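Local coordinates for homoprotocatechuate 2,3-dioxygenase (Brevibacterium fuscum, PDB 4Z6M), which catalyses extradiol ring opening of homoprotocatechuate with molecular oxygen at a non-haem iron(II) centre held by a facial triad, at residues Y20-V25 / A73-A78; R54-F59 / A147-R152; E179-D184 / H248-A253. The protein carries 1 engineered substitution. All blocks are in the same frame, centred on the assembly; numbering follows the deposited sequence.

Overall arrangement
Followed from the N terminus, strand 15-25 opens contact 1, which closes on strand 73-81 and encloses a loop of 47 residues. Segment 54-59 lies inside that loop, yet its partner 147-152, 87 residues on, comes after contact 1 has closed, so contacts 1 and 2 cross. Contact 1 joins two βαβββ modules within the N-terminal glyoxalase-type domain; contact 2 ties a loop of this domain to the lead-in of strand 152-160, which begins the second. Contact 3 follows in series, enclosing 63 residues wholly within that second, iron-binding domain, where strand 176-182 meets the turn at 248-253. The centres of contacts 1 and 3 are about 26 Å apart, on opposite sides of the chain's centre.

Contact 1: residues Y20-V25 / A73-A78; sequences YAELVV and ALKAMA
Glu-22 and Lys-75 run side by side across two antiparallel strands, pointing the same way. Both have CG anti to the backbone N (chi1 -176° for Glu-22), and Glu-22 CG meets Lys-75 CB at 4.0 Å; beyond this the extended lysine flanks the carboxylate with its methylenes, Lys-75 CD lying 3.5 Å from Glu-22 OE2. The charged ends stop short of a salt bridge, OE2 of Glu-22 lying 4.5 Å from NZ of Lys-75; water 1 bonds to both. The buried carboxylate has further partners in Arg-117, at OE1, and Thr-67, at OE2, while lysine suits the less buried member of the pair. The two strands begin successive βαβββ modules of the glyoxalase-type fold, and a classic beta bulge interrupts their pairing here: Lys-75 and Ala-76 both face Glu-22. Its carbonyl oxygen takes two amides, with Glu-22 O 2.8 Å from Lys-75 N and 3.3 Å from Ala-76 N. Two residues before Glu-22, the Tyr-20 ring lies over Ala-78, whose CB is 3.5 Å from the ring centroid in a CH-pi contact over the face. Alanine's small methyl permits this close approach, while Tyr-20 OH reaches past it to hydrogen bond with Glu-127 and Arg-117.

Contact 2: residues R54-F59 / A147-R152; sequences RSFEEF and AGELVR
Glu-57 OE2 is gripped by two groups: His-220 bonds to it, and water 2 donates to it at 2.9 Å while accepting from Arg-152 NH1, bridging the two segments. Phe-56 and Glu-57 are the two central residues of a type I beta turn running from Ser-55 to Glu-58. Such a turn leaves their N-H groups pointing outward, and here both are used on consecutive carbonyls of the segment that leads into strand 152-160. Phe-56 N donates to Leu-150 O at 3.0 Å in a fairly straight bond (167° at the hydrogen), and the next amide, Glu-57 N, donates to Val-151 O at 3.0 Å in a more bent one. A turn of the first glyoxalase-type domain is thereby stitched to the entry of the second.

Ser-55 suits the start of the turn because it is small enough to sit close to the partner backbone: its CB is 3.5 Å from Val-151 O, and its hydroxyl hydrogen bonds with Asn-63. Glu-57 lies alongside Val-151, pointing the same way; its CG passes Val-151 O at 3.6 Å and only just reaches Val-151 CB, at 4.2 Å. OE1 of Glu-57 approaches the edge of the Arg-152 guanidinium in a salt bridge whose hydrogen bond is weak, and doubtful because Arg-152 has two deposited conformers.

Phe-56, the neighbouring turn residue, crosses Glu-149 at about a right angle. Glu-149 bends at chi2 (73°), which sets CD beside the phenyl ring, and His-42 binds OE2. Ring and carboxylate planes stand 52° apart, with Glu-149 OE2 3.4 Å from Phe-56 CD1.

Contact 3: residues E179-D184 / H248-A253; sequences EDIQDD and HGVSNA
Glu-179 reaches from its strand to a type II beta turn, Gly-249 to Asn-252, and its OE2 accepts the amide of Ser-251 at 2.9 Å. The turn joins strands 244-247 and 254-259 at one end of the open, barrel-like sheet of the iron-binding glyoxalase-type domain, whereas strand 176-182 lies near the sheet's other end; the bond therefore spans the two modules.

Glu-179 needs its length. CG stands anti to the carbonyl carbon (chi1 -54°) and the chain stays extended beyond it, sliding past Val-250 in the opposite direction until the carboxylate reaches the turn. The amide meets OE2 from well above the carboxylate plane, 61° out of it. Tyr-273 OH and water 3 also bond to OE2, the water donating to Gly-249 O as well and so adding a second link to the turn, and Trp-285 NE1 bonds to OE1; so many partners would be expected to favour the ionised form in this buried place.

Val-250 fits alongside the acid because it is branched at CB. With CG1 anti to the backbone N (chi1 173°), that methyl rests 3.6 Å from Glu-179 CB, while CG2 is left to meet Ile-181 CG1 obliquely at 4.2 Å.

Ser-251 takes the positive-phi position of the turn, where glycine is common, and turns its hydroxyl back on the backbone. OG donates to Val-250 O at 2.6 Å, on a lone pair. Its side chain is about 7 Å from the iron, and His-248, three residues earlier, hydrogen bonds through NE2 to the iron ligand Glu-267. In an ST turn, Ser-251 OG also accepts from Ala-253 N at 3.3 Å.

Contact 1: residues Y20-V25 / A73-A78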
ATOM      1  N   TYR A  20      -5.375 -26.586   9.267  1.00  8.01           N
ATOM      2  CA  TYR A  20      -6.560 -26.516   8.408  1.00  7.92           C
ATOM      3  C   TYR A  20      -7.804 -26.676   9.242  1.00  7.54           C
ATOM      4  O   TYR A  20      -7.741 -27.192  10.358  1.00  8.53           O
ATOM      5  CB  TYR A  20      -6.525 -27.566   7.258  1.00  8.23           C
ATOM      6  CG  TYR A  20      -6.866 -29.000   7.656  1.00  8.26           C
ATOM      7  CD1 TYR A  20      -5.875 -29.888   8.040  1.00  9.18           C
ATOM      8  CD2 TYR A  20      -8.176 -29.464   7.604  1.00  8.40           C
ATOM      9  CE1 TYR A  20      -6.175 -31.205   8.387  1.00  8.89           C
ATOM     10  CE2 TYR A  20      -8.477 -30.772   7.955  1.00  9.25           C
ATOM     11  CZ  TYR A  20      -7.487 -31.632   8.364  1.00  8.84           C
ATOM     12  OH  TYR A  20      -7.841 -32.925   8.712  1.00 10.95           O
ATOM     13  N   ALA A  21      -8.928 -26.225   8.686  1.00  8.03           N
ATOM     14  CA  ALA A  21     -10.240 -26.571   9.223  1.00  8.82           C
ATOM     15  C   ALA A  21     -11.021 -27.360   8.183  1.00  8.95           C
ATOM     16  O   ALA A  21     -10.918 -27.100   6.995  1.00  9.63           O
ATOM     17  CB  ALA A  21     -11.028 -25.347   9.642  1.00 11.00           C
ATOM     18  N   GLU A  22     -11.847 -28.286   8.668  1.00  8.87           N
ATOM     19  CA  GLU A  22     -12.858 -28.957   7.848  1.00  8.90           C
ATOM     20  C   GLU A  22     -14.224 -28.415   8.267  1.00  9.24           C
ATOM     21  O   GLU A  22     -14.629 -28.577   9.431  1.00  9.69           O
ATOM     22  CB  GLU A  22     -12.796 -30.483   8.039  1.00 10.67           C
ATOM     23  CG  GLU A  22     -13.779 -31.195   7.125  1.00 10.38           C
ATOM     24  CD  GLU A  22     -13.785 -32.707   7.235  1.00 10.84           C
ATOM     25  OE1 GLU A  22     -13.113 -33.280   8.130  1.00 12.27           O
ATOM     26  OE2 GLU A  22     -14.449 -33.332   6.362  1.00 12.89           O
ATOM     27  N   LEU A  23     -14.879 -27.718   7.342  1.00  8.53           N
ATOM     28  CA  LEU A  23     -16.209 -27.168   7.515  1.00  9.21           C
ATOM     29  C   LEU A  23     -17.211 -27.983   6.727  1.00  8.50           C
ATOM     30  O   LEU A  23     -17.009 -28.228   5.540  1.00 10.03           O
ATOM     31  CB  LEU A  23     -16.263 -25.711   7.048  1.00 10.11           C
ATOM     32  CG  LEU A  23     -15.342 -24.716   7.762  1.00 11.33           C
ATOM     33  CD1 LEU A  23     -15.490 -23.350   7.110  1.00 11.83           C
ATOM     34  CD2 LEU A  23     -15.631 -24.621   9.248  1.00 14.02           C
ATOM     35  N   VAL A  24     -18.327 -28.328   7.372  1.00  9.22           N
ATOM     36  CA  VAL A  24     -19.466 -28.881   6.659  1.00  9.46           C
ATOM     37  C   VAL A  24     -20.280 -27.732   6.115  1.00  9.45           C
ATOM     38  O   VAL A  24     -20.568 -26.752   6.818  1.00 10.63           O
ATOM     39  CB  VAL A  24     -20.319 -29.811   7.546  1.00  9.72           C
ATOM     40  CG1 VAL A  24     -21.507 -30.339   6.764  1.00 11.00           C
ATOM     41  CG2 VAL A  24     -19.462 -30.966   8.058  1.00 12.42           C
ATOM     42  N   VAL A  25     -20.610 -27.844   4.836  1.00  9.75           N
ATOM     43  CA  VAL A  25     -21.396 -26.851   4.093  1.00  9.69           C
ATOM     44  C   VAL A  25     -22.599 -27.534   3.453  1.00 10.92           C
ATOM     45  O   VAL A  25     -22.557 -28.726   3.194  1.00 11.94           O
ATOM     46  CB  VAL A  25     -20.544 -26.136   3.022  1.00 10.92           C
ATOM     47  CG1 VAL A  25     -19.360 -25.451   3.687  1.00 11.42           C
ATOM     48  CG2 VAL A  25     -20.086 -27.102   1.926  1.00 12.19           C
ATOM     49  N   ALA A  73     -21.489 -26.844   9.981  1.00  9.84           N
ATOM     50  CA  ALA A  73     -20.813 -27.023  11.269  1.00  9.37           C
ATOM     51  C   ALA A  73     -19.316 -27.161  11.068  1.00  9.79           C
ATOM     52  O   ALA A  73     -18.876 -27.521   9.965  1.00 11.50           O
ATOM     53  CB  ALA A  73     -21.345 -28.248  11.993  1.00 10.11           C
ATOM     54  N   LEU A  74     -18.535 -26.902  12.116  1.00  9.21           N
ATOM     55  CA  LEU A  74     -17.132 -27.311  12.139  1.00 10.04           C
ATOM     56  C   LEU A  74     -17.042 -28.828  12.350  1.00  9.75           C
ATOM     57  O   LEU A  74     -17.582 -29.340  13.327  1.00 10.64           O
ATOM     58  CB  LEU A  74     -16.407 -26.598  13.276  1.00  9.97           C
ATOM     59  CG  LEU A  74     -14.955 -27.073  13.505  1.00 11.00           C
ATOM     60  CD1 LEU A  74     -14.026 -26.603  12.387  1.00 11.30           C
ATOM     61  CD2 LEU A  74     -14.429 -26.642  14.854  1.00 11.82           C
ATOM     62  N   LYS A  75     -16.383 -29.534  11.426  1.00  9.66           N
ATOM     63  CA  LYS A  75     -16.108 -30.964  11.598  1.00 10.74           C
ATOM     64  C   LYS A  75     -14.782 -31.232  12.295  1.00  9.66           C
ATOM     65  O   LYS A  75     -14.685 -32.149  13.115  1.00 11.38           O
ATOM     66  CB  LYS A  75     -16.181 -31.695  10.240  1.00 12.00           C
ATOM     67  CG  LYS A  75     -16.064 -33.197  10.327  1.00 13.85           C
ATOM     68  CD  LYS A  75     -16.584 -33.889   9.088  1.00 16.34           C
ATOM     69  CE  LYS A  75     -16.368 -35.393   9.234  1.00 21.43           C
ATOM     70  NZ  LYS A  75     -17.295 -36.168   8.380  1.00 28.30           N
ATOM     71  N   ALA A  76     -13.761 -30.407  12.006  1.00  8.96           N
ATOM     72  CA  ALA A  76     -12.466 -30.567  12.670  1.00  9.60           C
ATOM     73  C   ALA A  76     -11.644 -29.315  12.512  1.00  9.79           C
ATOM     74  O   ALA A  76     -11.634 -28.696  11.441  1.00 10.69           O
ATOM     75  CB  ALA A  76     -11.691 -31.728  12.089  1.00 11.82           C
ATOM     76  N   MET A  77     -10.959 -28.956  13.592  1.00  9.74           N
ATOM     77  CA  MET A  77      -9.912 -27.943  13.546  1.00  9.69           C
ATOM     78  C   MET A  77      -8.596 -28.630  13.804  1.00  9.11           C
ATOM     79  O   MET A  77      -8.431 -29.309  14.813  1.00 10.15           O
ATOM     80  CB  MET A  77     -10.207 -26.798  14.538  1.00 12.56           C
ATOM     81  CG  MET A  77     -10.630 -27.204  15.907  1.00 13.30           C
ATOM     82  SD  MET A  77     -11.436 -25.894  16.876  1.00 16.63           S
ATOM     83  CE  MET A  77     -10.540 -24.557  16.474  1.00 13.03           C
ATOM     84  N   ALA A  78      -7.682 -28.531  12.827  1.00  8.13           N
ATOM     85  CA  ALA A  78      -6.494 -29.365  12.789  1.00  8.86           C
ATOM     86  C   ALA A  78      -5.254 -28.551  13.052  1.00  8.20           C
ATOM     87  O   ALA A  78      -5.068 -27.461  12.471  1.00  8.44           O
ATOM     88  CB  ALA A  78      -6.364 -30.067  11.439  1.00  9.33           C
TER
HETATM   89  O   HOH W   1     -15.179 -35.793   6.307  1.00 26.75           O

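Contact 2: residues R54-F59 / A147-R152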
ATOM      1  N   ARG A  54      -6.273 -24.193  -0.499  1.00  8.04           N
ATOM      2  CA  ARG A  54      -5.086 -23.706   0.163  1.00  7.85           C
ATOM      3  C   ARG A  54      -4.833 -22.246  -0.155  1.00  7.77           C
ATOM      4  O   ARG A  54      -5.260 -21.708  -1.175  1.00  7.18           O
ATOM      5  CB  ARG A  54      -3.856 -24.555  -0.154  1.00  8.32           C
ATOM      6  CG  ARG A  54      -3.296 -24.398  -1.547  1.00  7.60           C
ATOM      7  CD  ARG A  54      -2.095 -25.274  -1.717  1.00  8.24           C
ATOM      8  NE  ARG A  54      -1.379 -25.113  -2.988  1.00  8.24           N
ATOM      9  CZ  ARG A  54      -1.634 -25.819  -4.088  1.00  7.73           C
ATOM     10  NH1 ARG A  54      -2.683 -26.648  -4.162  1.00  9.61           N
ATOM     11  NH2 ARG A  54      -0.834 -25.694  -5.127  1.00  8.94           N
ATOM     12  N   SER A  55      -4.104 -21.632   0.771  1.00  7.33           N
ATOM     13  CA  SER A  55      -3.667 -20.252   0.619  1.00  7.13           C
ATOM     14  C   SER A  55      -2.454 -20.146  -0.311  1.00  6.87           C
ATOM     15  O   SER A  55      -1.816 -21.143  -0.648  1.00  7.48           O
ATOM     16  CB  SER A  55      -3.378 -19.671   1.998  1.00  7.69           C
ATOM     17  OG  SER A  55      -2.306 -20.317   2.606  1.00 10.25           O
ATOM     18  N   PHE A  56      -2.118 -18.905  -0.667  1.00  6.50           N
ATOM     19  CA  PHE A  56      -1.073 -18.619  -1.670  1.00  6.69           C
ATOM     20  C   PHE A  56       0.281 -19.187  -1.278  1.00  7.00           C
ATOM     21  O   PHE A  56       1.039 -19.601  -2.139  1.00  7.94           O
ATOM     22  CB  PHE A  56      -0.964 -17.106  -1.841  1.00  7.63           C
ATOM     23  CG  PHE A  56      -0.219 -16.636  -3.068  1.00  7.63           C
ATOM     24  CD1 PHE A  56      -0.668 -16.962  -4.346  1.00  7.87           C
ATOM     25  CD2 PHE A  56       0.889 -15.802  -2.948  1.00  7.76           C
ATOM     26  CE1 PHE A  56      -0.006 -16.489  -5.461  1.00  8.05           C
ATOM     27  CE2 PHE A  56       1.523 -15.310  -4.077  1.00  7.30           C
ATOM     28  CZ  PHE A  56       1.071 -15.656  -5.314  1.00  7.56           C
ATOM     29  N   GLU A  57       0.633 -19.129   0.010  1.00  6.66           N
ATOM     30  CA  GLU A  57       1.985 -19.505   0.437  1.00  7.49           C
ATOM     31  C   GLU A  57       2.094 -20.904   1.048  1.00  7.61           C
ATOM     32  O   GLU A  57       3.153 -21.291   1.533  1.00  9.06           O
ATOM     33  CB  GLU A  57       2.551 -18.454   1.407  1.00  7.74           C
ATOM     34  CG  GLU A  57       2.702 -17.098   0.774  1.00  8.41           C
ATOM     35  CD  GLU A  57       3.386 -16.074   1.672  1.00 10.75           C
ATOM     36  OE1 GLU A  57       3.444 -16.316   2.900  1.00 11.88           O
ATOM     37  OE2 GLU A  57       3.824 -15.039   1.099  1.00 14.31           O
ATOM     38  N   GLU A  58       1.000 -21.657   1.036  1.00  7.60           N
ATOM     39  CA  GLU A  58       0.996 -22.962   1.701  1.00  8.00           C
ATOM     40  C   GLU A  58       1.674 -24.044   0.872  1.00  7.80           C
ATOM     41  O   GLU A  58       1.561 -24.057  -0.347  1.00  9.27           O
ATOM     42  CB  GLU A  58      -0.440 -23.379   1.997  1.00  7.66           C
ATOM     43  CG  GLU A  58      -0.536 -24.621   2.873  1.00  7.95           C
ATOM     44  CD  GLU A  58       0.248 -24.453   4.159  1.00  8.09           C
ATOM     45  OE1 GLU A  58      -0.314 -23.810   5.100  1.00  8.05           O
ATOM     46  OE2 GLU A  58       1.407 -24.935   4.249  1.00  8.38           O
ATOM     47  N   PHE A  59       2.366 -24.963   1.539  1.00  7.53           N
ATOM     48  CA  PHE A  59       2.946 -26.139   0.872  1.00  8.69           C
ATOM     49  C   PHE A  59       2.289 -27.457   1.313  1.00  8.69           C
ATOM     50  O   PHE A  59       2.415 -28.459   0.619  1.00  9.34           O
ATOM     51  CB  PHE A  59       4.475 -26.239   1.051  1.00  9.04           C
ATOM     52  CG  PHE A  59       4.890 -26.669   2.420  1.00  8.50           C
ATOM     53  CD1 PHE A  59       4.983 -25.749   3.455  1.00  8.56           C
ATOM     54  CD2 PHE A  59       5.151 -27.993   2.700  1.00  9.12           C
ATOM     55  CE1 PHE A  59       5.309 -26.164   4.728  1.00 10.13           C
ATOM     56  CE2 PHE A  59       5.512 -28.398   3.983  1.00 10.22           C
ATOM     57  CZ  PHE A  59       5.572 -27.478   4.989  1.00 10.77           C
ATOM     58  N   ALA A 147      -5.954  -9.397  -6.260  1.00  8.37           N
ATOM     59  CA  ALA A 147      -5.869  -8.152  -5.514  1.00  7.86           C
ATOM     60  C   ALA A 147      -6.286  -8.314  -4.040  1.00  7.85           C
ATOM     61  O   ALA A 147      -5.922  -7.487  -3.197  1.00  8.43           O
ATOM     62  CB  ALA A 147      -6.704  -7.087  -6.216  1.00  8.11           C
ATOM     63  N   GLY A 148      -7.043  -9.372  -3.742  1.00  7.43           N
ATOM     64  CA  GLY A 148      -7.435  -9.718  -2.379  1.00  7.59           C
ATOM     65  C   GLY A 148      -6.730 -10.950  -1.799  1.00  7.85           C
ATOM     66  O   GLY A 148      -7.272 -11.575  -0.884  1.00  8.12           O
ATOM     67  N   GLU A 149      -5.563 -11.328  -2.326  1.00  7.23           N
ATOM     68  CA  GLU A 149      -5.001 -12.673  -2.066  1.00  7.42           C
ATOM     69  C   GLU A 149      -4.852 -13.045  -0.597  1.00  7.36           C
ATOM     70  O   GLU A 149      -4.235 -12.318   0.191  1.00  7.57           O
ATOM     71  CB  GLU A 149      -3.649 -12.832  -2.749  1.00  8.35           C
ATOM     72  CG  GLU A 149      -3.119 -14.255  -2.757  1.00  9.11           C
ATOM     73  CD  GLU A 149      -3.845 -15.169  -3.728  1.00  9.60           C
ATOM     74  OE1 GLU A 149      -4.362 -14.687  -4.750  1.00  9.73           O
ATOM     75  OE2 GLU A 149      -3.865 -16.373  -3.458  1.00  9.65           O
ATOM     76  N   LEU A 150      -5.409 -14.200  -0.255  1.00  7.23           N
ATOM     77  CA  LEU A 150      -5.205 -14.811   1.042  1.00  7.28           C
ATOM     78  C   LEU A 150      -3.953 -15.652   1.027  1.00  7.09           C
ATOM     79  O   LEU A 150      -3.831 -16.608   0.273  1.00  8.17           O
ATOM     80  CB  LEU A 150      -6.422 -15.653   1.402  1.00  7.67           C
ATOM     81  CG  LEU A 150      -7.766 -14.915   1.324  1.00  7.52           C
ATOM     82  CD1 LEU A 150      -8.877 -15.819   1.847  1.00  8.10           C
ATOM     83  CD2 LEU A 150      -7.751 -13.618   2.113  1.00  7.88           C
ATOM     84  N   VAL A 151      -2.997 -15.290   1.863  1.00  6.90           N
ATOM     85  CA  VAL A 151      -1.636 -15.831   1.751  1.00  7.61           C
ATOM     86  C   VAL A 151      -1.293 -16.937   2.746  1.00  7.35           C
ATOM     87  O   VAL A 151      -0.460 -17.781   2.433  1.00  7.52           O
ATOM     88  CB  VAL A 151      -0.581 -14.700   1.783  1.00  8.45           C
ATOM     89  CG1 VAL A 151      -0.861 -13.692   0.680  1.00 10.36           C
ATOM     90  CG2 VAL A 151      -0.512 -14.003   3.123  1.00 10.04           C
ATOM     91  N   ARG A 152      -1.947 -16.946   3.915  0.50  7.01           N
ATOM     92  CA  ARG A 152      -1.696 -17.957   4.947  0.50  7.56           C
ATOM     93  C   ARG A 152      -2.987 -18.222   5.695  0.50  7.43           C
ATOM     94  O   ARG A 152      -3.851 -17.339   5.769  0.50  8.09           O
ATOM     95  CB  ARG A 152      -0.661 -17.491   5.969  0.50  8.54           C
ATOM     96  CG  ARG A 152       0.764 -17.398   5.459  0.50  9.27           C
ATOM     97  CD  ARG A 152       1.715 -17.056   6.594  0.50 10.68           C
ATOM     98  NE  ARG A 152       1.460 -15.707   7.090  0.50 12.05           N
ATOM     99  CZ  ARG A 152       1.886 -14.598   6.496  0.50 11.76           C
ATOM    100  NH1 ARG A 152       2.618 -14.669   5.389  0.50 11.12           N
ATOM    101  NH2 ARG A 152       1.601 -13.407   7.016  0.50 11.47           N
TER
HETATM  102  O   HOH W   2       4.298 -13.321   3.418  1.00 17.20           O

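Contact 3: residues E179-D184 / H248-A253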
ATOM      1  N   GLU A 179      -2.536 -12.180  24.698  1.00  7.80           N
ATOM      2  CA  GLU A 179      -3.404 -11.102  25.150  1.00  8.02           C
ATOM      3  C   GLU A 179      -4.703 -11.651  25.722  1.00  7.91           C
ATOM      4  O   GLU A 179      -5.095 -12.777  25.423  1.00  8.43           O
ATOM      5  CB  GLU A 179      -3.714 -10.150  23.998  1.00  8.89           C
ATOM      6  CG  GLU A 179      -2.447  -9.622  23.312  1.00  9.55           C
ATOM      7  CD  GLU A 179      -2.635  -8.294  22.607  1.00  8.80           C
ATOM      8  OE1 GLU A 179      -3.423  -7.494  23.096  1.00 11.71           O
ATOM      9  OE2 GLU A 179      -1.964  -8.035  21.565  1.00 10.15           O
ATOM     10  N   ASP A 180      -5.371 -10.851  26.541  1.00  7.55           N
ATOM     11  CA  ASP A 180      -6.682 -11.215  27.074  1.00  8.02           C
ATOM     12  C   ASP A 180      -7.489  -9.983  27.409  1.00  7.24           C
ATOM     13  O   ASP A 180      -6.963  -8.854  27.383  1.00  7.66           O
ATOM     14  CB  ASP A 180      -6.562 -12.208  28.231  1.00  8.73           C
ATOM     15  CG  ASP A 180      -5.956 -11.650  29.481  1.00 11.62           C
ATOM     16  OD1 ASP A 180      -5.360 -10.581  29.493  1.00 14.25           O
ATOM     17  OD2 ASP A 180      -6.019 -12.362  30.488  1.00 15.64           O
ATOM     18  N   ILE A 181      -8.778 -10.219  27.664  1.00  7.24           N
ATOM     19  CA  ILE A 181      -9.681  -9.150  28.055  1.00  6.74           C
ATOM     20  C   ILE A 181     -10.338  -9.553  29.368  1.00  7.13           C
ATOM     21  O   ILE A 181     -10.921 -10.631  29.454  1.00  7.29           O
ATOM     22  CB  ILE A 181     -10.771  -8.904  26.979  1.00  7.39           C
ATOM     23  CG1 ILE A 181     -10.148  -8.380  25.688  1.00  7.19           C
ATOM     24  CG2 ILE A 181     -11.846  -7.943  27.481  1.00  8.42           C
ATOM     25  CD1 ILE A 181     -11.114  -8.257  24.525  1.00  8.14           C
ATOM     26  N   GLN A 182     -10.263  -8.663  30.353  1.00  7.30           N
ATOM     27  CA  GLN A 182     -10.849  -8.887  31.679  1.00  7.65           C
ATOM     28  C   GLN A 182     -11.578  -7.649  32.144  1.00  7.95           C
ATOM     29  O   GLN A 182     -11.449  -6.592  31.542  1.00  8.20           O
ATOM     30  CB  GLN A 182      -9.755  -9.239  32.693  1.00  9.13           C
ATOM     31  CG  GLN A 182      -9.011 -10.510  32.377  1.00  9.53           C
ATOM     32  CD  GLN A 182      -8.060 -10.916  33.474  1.00 13.08           C
ATOM     33  OE1 GLN A 182      -8.330 -10.720  34.669  1.00 15.40           O
ATOM     34  NE2 GLN A 182      -6.975 -11.527  33.089  1.00 15.67           N
ATOM     35  N   ASP A 183     -12.324  -7.752  33.239  1.00  8.71           N
ATOM     36  CA  ASP A 183     -12.788  -6.550  33.927  1.00  9.20           C
ATOM     37  C   ASP A 183     -12.241  -6.460  35.335  1.00  9.09           C
ATOM     38  O   ASP A 183     -11.437  -7.303  35.756  1.00 11.62           O
ATOM     39  CB  ASP A 183     -14.319  -6.414  33.861  1.00  9.57           C
ATOM     40  CG  ASP A 183     -15.065  -7.462  34.630  1.00  8.87           C
ATOM     41  OD1 ASP A 183     -14.446  -8.180  35.451  1.00  9.76           O
ATOM     42  OD2 ASP A 183     -16.301  -7.561  34.409  1.00 12.17           O
ATOM     43  N   ASP A 184     -12.658  -5.416  36.048  1.00  8.46           N
ATOM     44  CA  ASP A 184     -12.169  -5.181  37.393  1.00  9.04           C
ATOM     45  C   ASP A 184     -12.913  -5.982  38.464  1.00 10.35           C
ATOM     46  O   ASP A 184     -12.667  -5.781  39.665  1.00 12.16           O
ATOM     47  CB  ASP A 184     -12.236  -3.673  37.724  1.00  9.84           C
ATOM     48  CG  ASP A 184     -13.679  -3.106  37.787  1.00 11.77           C
ATOM     49  OD1 ASP A 184     -14.695  -3.857  37.686  1.00 13.47           O
ATOM     50  OD2 ASP A 184     -13.787  -1.867  37.953  1.00 11.21           O
ATOM     51  N   HIS A 248      -7.411  -3.934  14.994  1.00  6.64           N
ATOM     52  CA  HIS A 248      -7.681  -4.497  16.321  1.00  6.89           C
ATOM     53  C   HIS A 248      -6.811  -3.779  17.357  1.00  7.13           C
ATOM     54  O   HIS A 248      -5.682  -3.380  17.066  1.00  7.75           O
ATOM     55  CB  HIS A 248      -7.301  -5.953  16.360  1.00  7.60           C
ATOM     56  CG  HIS A 248      -8.277  -6.890  15.736  1.00  7.61           C
ATOM     57  ND1 HIS A 248      -9.625  -6.899  16.040  1.00  7.94           N
ATOM     58  CD2 HIS A 248      -8.078  -7.911  14.863  1.00  7.70           C
ATOM     59  CE1 HIS A 248     -10.208  -7.886  15.370  1.00  8.01           C
ATOM     60  NE2 HIS A 248      -9.287  -8.521  14.668  1.00  8.09           N
ATOM     61  N   GLY A 249      -7.322  -3.642  18.571  1.00  6.81           N
ATOM     62  CA  GLY A 249      -6.482  -3.335  19.713  1.00  7.54           C
ATOM     63  C   GLY A 249      -5.649  -4.546  20.077  1.00  7.38           C
ATOM     64  O   GLY A 249      -4.437  -4.611  19.849  1.00  8.15           O
ATOM     65  N   VAL A 250      -6.349  -5.535  20.611  1.00  7.47           N
ATOM     66  CA  VAL A 250      -5.752  -6.836  20.864  1.00  9.07           C
ATOM     67  C   VAL A 250      -5.238  -7.368  19.515  1.00  9.34           C
ATOM     68  O   VAL A 250      -5.975  -7.412  18.543  1.00 11.47           O
ATOM     69  CB  VAL A 250      -6.790  -7.825  21.401  1.00 10.05           C
ATOM     70  CG1 VAL A 250      -6.179  -9.198  21.495  1.00 12.80           C
ATOM     71  CG2 VAL A 250      -7.332  -7.390  22.756  1.00 11.50           C
ATOM     72  N   SER A 251      -3.986  -7.757  19.488  1.00  8.53           N
ATOM     73  CA  SER A 251      -3.236  -8.260  18.317  1.00  7.77           C
ATOM     74  C   SER A 251      -2.626  -7.196  17.417  1.00  6.70           C
ATOM     75  O   SER A 251      -1.676  -7.513  16.691  1.00  7.41           O
ATOM     76  CB  SER A 251      -4.017  -9.264  17.466  1.00  8.27           C
ATOM     77  OG  SER A 251      -4.871  -8.593  16.519  1.00  9.25           O
ATOM     78  N   ASN A 252      -3.186  -5.973  17.420  1.00  6.20           N
ATOM     79  CA  ASN A 252      -2.718  -4.889  16.540  1.00  6.79           C
ATOM     80  C   ASN A 252      -2.885  -5.177  15.039  1.00  6.28           C
ATOM     81  O   ASN A 252      -2.329  -4.460  14.244  1.00  7.25           O
ATOM     82  CB  ASN A 252      -1.259  -4.550  16.812  1.00  7.66           C
ATOM     83  CG  ASN A 252      -0.812  -3.242  16.214  1.00  8.03           C
ATOM     84  OD1 ASN A 252      -1.541  -2.237  16.250  1.00  8.10           O
ATOM     85  ND2 ASN A 252       0.418  -3.218  15.708  1.00  8.41           N
ATOM     86  N   ALA A 253      -3.644  -6.209  14.670  1.00  6.61           N
ATOM     87  CA  ALA A 253      -3.775  -6.575  13.271  1.00  6.53           C
ATOM     88  C   ALA A 253      -4.871  -5.787  12.578  1.00  6.42           C
ATOM     89  O   ALA A 253      -5.869  -5.381  13.183  1.00  7.30           O
ATOM     90  CB  ALA A 253      -4.079  -8.053  13.153  1.00  7.44           C
TER
HETATM   91  O   HOH W   3      -1.541  -5.415  20.800  1.00 14.70           O